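Local atomic coordinates of MarR-family transcriptional regulator (Bordetella bronchiseptica, PDB entry 6PCO), a protein that probably acts as a DNA-binding transcription factor of the MarR family, a Bordetella regulator of biofilm formation whose DNA binding is regulated by 6-hydroxynicotinic acid. Residues A82-L87 / V115-L119. Residues are numbered along the deposited sequence; the frame is centred on the assembly and turned at random.
Sequences AQFVVL and VIERL
V115 meets the helix of 82-87 with both its methyl groups, and it is here that the two backbones come nearest, CA of Q83 to CA of V115 being 5.5 Å. With chi1 at 165°, V115 directs CG1 at V86, the two side chains meeting tip to tip (V115 CG1 to V86 CG2 3.5 Å). The same CG1 lies 3.8 Å from Q83 CA. The other branch, CG2, stands 4.0 Å from A82 CB. One valine thus touches three residues within about one turn of the facing helix: A82, Q83 and V86. One turn on, R118 sends an extended chain past the end of Q83, the two side chains crossing at about a right angle. The closest pair is R118 CD and Q83 NE2 at 3.7 Å; the amide nitrogen lies at the guanidinium edge, with the two planes 84° apart. As modelled, both groups present N-H donors there, consistent with van der Waals contact rather than a polar bond. L119 then divides its methyls: CD1 meets L87 CG at 3.8 Å, tip to tip, while CD2 packs against both CG and the amide oxygen of Q83, 3.9 Å from OE1. L87 also touches V149 of helix 143-164 and L141 of strand 137-141, and L119 touches L125 of strand 125-129, which ties the contact to the strands of the wing. The axes of the two segments approach to 9.9 Å at 85°; the segments belong to helices 81-93 and 109-121 of the winged helix-turn-helix domain, and by family topology the latter is probably the DNA recognition helix. With no polar bond between them, the two segments meet mainly through van der Waals contact of valine and leucine methyls and the Q83 chain.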
ATOM      1  N   ALA A  82       7.639   6.132   2.119  1.00 57.60           N
ATOM      2  CA  ALA A  82       7.169   7.186   1.200  1.00 61.34           C
ATOM      3  C   ALA A  82       8.151   8.371   1.206  1.00 59.50           C
ATOM      4  O   ALA A  82       8.541   8.884   0.169  1.00 63.38           O
ATOM      5  CB  ALA A  82       5.763   7.602   1.563  1.00 55.94           C
ATOM      6  N   GLN A  83       8.557   8.802   2.395  1.00 59.14           N
ATOM      7  CA  GLN A  83       9.513   9.875   2.519  1.00 58.96           C
ATOM      8  C   GLN A  83      10.778   9.540   1.704  1.00 63.63           C
ATOM      9  O   GLN A  83      11.325  10.396   0.964  1.00 57.60           O
ATOM     10  CB  GLN A  83       9.870  10.087   3.990  1.00 58.63           C
ATOM     11  CG  GLN A  83       8.963  11.055   4.720  1.00 59.07           C
ATOM     12  CD  GLN A  83       9.189  10.996   6.209  1.00 61.24           C
ATOM     13  OE1 GLN A  83      10.307  11.162   6.702  1.00 73.02           O
ATOM     14  NE2 GLN A  83       8.116  10.737   6.937  1.00 67.65           N
ATOM     15  N   PHE A  84      11.261   8.303   1.857  1.00 55.82           N
ATOM     16  CA  PHE A  84      12.534   7.912   1.267  1.00 60.70           C
ATOM     17  C   PHE A  84      12.415   7.995  -0.263  1.00 62.44           C
ATOM     18  O   PHE A  84      13.224   8.620  -0.946  1.00 62.14           O
ATOM     19  CB  PHE A  84      12.961   6.527   1.769  1.00 55.60           C
ATOM     20  CG  PHE A  84      14.148   5.960   1.041  1.00 53.09           C
ATOM     21  CD1 PHE A  84      15.406   6.497   1.227  1.00 56.26           C
ATOM     22  CD2 PHE A  84      13.999   4.935   0.127  1.00 54.35           C
ATOM     23  CE1 PHE A  84      16.499   5.997   0.537  1.00 50.88           C
ATOM     24  CE2 PHE A  84      15.090   4.438  -0.560  1.00 56.18           C
ATOM     25  CZ  PHE A  84      16.339   4.974  -0.354  1.00 52.06           C
ATOM     26  N   VAL A  85      11.366   7.370  -0.787  1.00 63.09           N
ATOM     27  CA  VAL A  85      11.094   7.347  -2.207  1.00 63.61           C
ATOM     28  C   VAL A  85      11.018   8.778  -2.767  1.00 59.44           C
ATOM     29  O   VAL A  85      11.607   9.058  -3.808  1.00 61.57           O
ATOM     30  CB  VAL A  85       9.811   6.541  -2.479  1.00 63.25           C
ATOM     31  CG1 VAL A  85       9.233   6.831  -3.854  1.00 64.89           C
ATOM     32  CG2 VAL A  85      10.094   5.058  -2.321  1.00 72.28           C
ATOM     33  N   VAL A  86      10.276   9.674  -2.110  1.00 50.66           N
ATOM     34  CA  VAL A  86      10.194  11.038  -2.586  1.00 51.80           C
ATOM     35  C   VAL A  86      11.610  11.602  -2.697  1.00 51.95           C
ATOM     36  O   VAL A  86      11.931  12.246  -3.673  1.00 56.51           O
ATOM     37  CB  VAL A  86       9.330  11.936  -1.690  1.00 52.20           C
ATOM     38  CG1 VAL A  86       9.503  13.396  -2.045  1.00 55.35           C
ATOM     39  CG2 VAL A  86       7.868  11.560  -1.753  1.00 57.33           C
ATOM     40  N   LEU A  87      12.445  11.341  -1.689  1.00 56.12           N
ATOM     41  CA  LEU A  87      13.809  11.865  -1.660  1.00 55.82           C
ATOM     42  C   LEU A  87      14.598  11.321  -2.855  1.00 52.18           C
ATOM     43  O   LEU A  87      15.279  12.090  -3.511  1.00 48.63           O
ATOM     44  CB  LEU A  87      14.478  11.520  -0.325  1.00 54.28           C
ATOM     45  CG  LEU A  87      14.018  12.351   0.873  1.00 55.17           C
ATOM     46  CD1 LEU A  87      14.395  11.664   2.162  1.00 61.67           C
ATOM     47  CD2 LEU A  87      14.603  13.757   0.848  1.00 55.90           C
ATOM     48  N   VAL A 115       4.427  14.151   2.925  1.00 66.06           N
ATOM     49  CA  VAL A 115       5.872  13.917   2.864  1.00 61.41           C
ATOM     50  C   VAL A 115       6.620  15.249   2.750  1.00 55.01           C
ATOM     51  O   VAL A 115       7.557  15.512   3.501  1.00 52.74           O
ATOM     52  CB  VAL A 115       6.256  13.000   1.698  1.00 60.33           C
ATOM     53  CG1 VAL A 115       7.753  13.071   1.452  1.00 59.07           C
ATOM     54  CG2 VAL A 115       5.789  11.564   1.930  1.00 58.05           C
ATOM     55  N   ILE A 116       6.219  16.090   1.805  1.00 51.86           N
ATOM     56  CA  ILE A 116       6.994  17.270   1.560  1.00 59.86           C
ATOM     57  C   ILE A 116       7.027  18.112   2.835  1.00 61.86           C
ATOM     58  O   ILE A 116       8.083  18.607   3.213  1.00 62.53           O
ATOM     59  CB  ILE A 116       6.486  18.047   0.335  1.00 61.35           C
ATOM     60  CG1 ILE A 116       6.785  17.262  -0.940  1.00 60.64           C
ATOM     61  CG2 ILE A 116       7.091  19.440   0.288  1.00 60.83           C
ATOM     62  CD1 ILE A 116       6.253  17.910  -2.169  1.00 67.85           C
ATOM     63  N   GLU A 117       5.862  18.244   3.483  1.00 71.96           N
ATOM     64  CA  GLU A 117       5.701  19.071   4.673  1.00 70.49           C
ATOM     65  C   GLU A 117       6.639  18.535   5.768  1.00 66.79           C
ATOM     66  O   GLU A 117       7.411  19.299   6.359  1.00 72.97           O
ATOM     67  CB  GLU A 117       4.224  19.125   5.090  1.00 81.54           C
ATOM     68  CG  GLU A 117       3.401  20.180   4.344  1.00 89.03           C
ATOM     69  CD  GLU A 117       1.890  19.959   4.329  1.00 96.70           C
ATOM     70  OE1 GLU A 117       1.357  19.386   5.314  1.00121.91           O
ATOM     71  OE2 GLU A 117       1.242  20.332   3.326  1.00 92.20           O
ATOM     72  N   ARG A 118       6.632  17.212   5.986  1.00 64.94           N
ATOM     73  CA  ARG A 118       7.534  16.569   6.968  1.00 62.69           C
ATOM     74  C   ARG A 118       9.009  16.817   6.592  1.00 61.43           C
ATOM     75  O   ARG A 118       9.785  17.253   7.432  1.00 64.82           O
ATOM     76  CB  ARG A 118       7.203  15.078   7.110  1.00 59.62           C
ATOM     77  CG  ARG A 118       5.889  14.791   7.825  1.00 59.63           C
ATOM     78  CD  ARG A 118       5.613  13.306   7.978  1.00 60.58           C
ATOM     79  NE  ARG A 118       4.350  12.979   8.633  1.00 56.70           N
ATOM     80  CZ  ARG A 118       4.005  11.753   9.022  1.00 56.31           C
ATOM     81  NH1 ARG A 118       4.787  10.724   8.749  1.00 57.84           N
ATOM     82  NH2 ARG A 118       2.891  11.558   9.706  1.00 54.47           N
ATOM     83  N   LEU A 119       9.391  16.576   5.331  1.00 61.23           N
ATOM     84  CA  LEU A 119      10.793  16.767   4.897  1.00 63.61           C
ATOM     85  C   LEU A 119      11.184  18.258   4.957  1.00 61.18           C
ATOM     86  O   LEU A 119      12.310  18.571   5.347  1.00 66.08           O
ATOM     87  CB  LEU A 119      10.999  16.161   3.498  1.00 59.49           C
ATOM     88  CG  LEU A 119      10.792  14.642   3.389  1.00 62.24           C
ATOM     89  CD1 LEU A 119      10.896  14.179   1.945  1.00 63.43           C
ATOM     90  CD2 LEU A 119      11.769  13.843   4.245  1.00 61.60           C
TER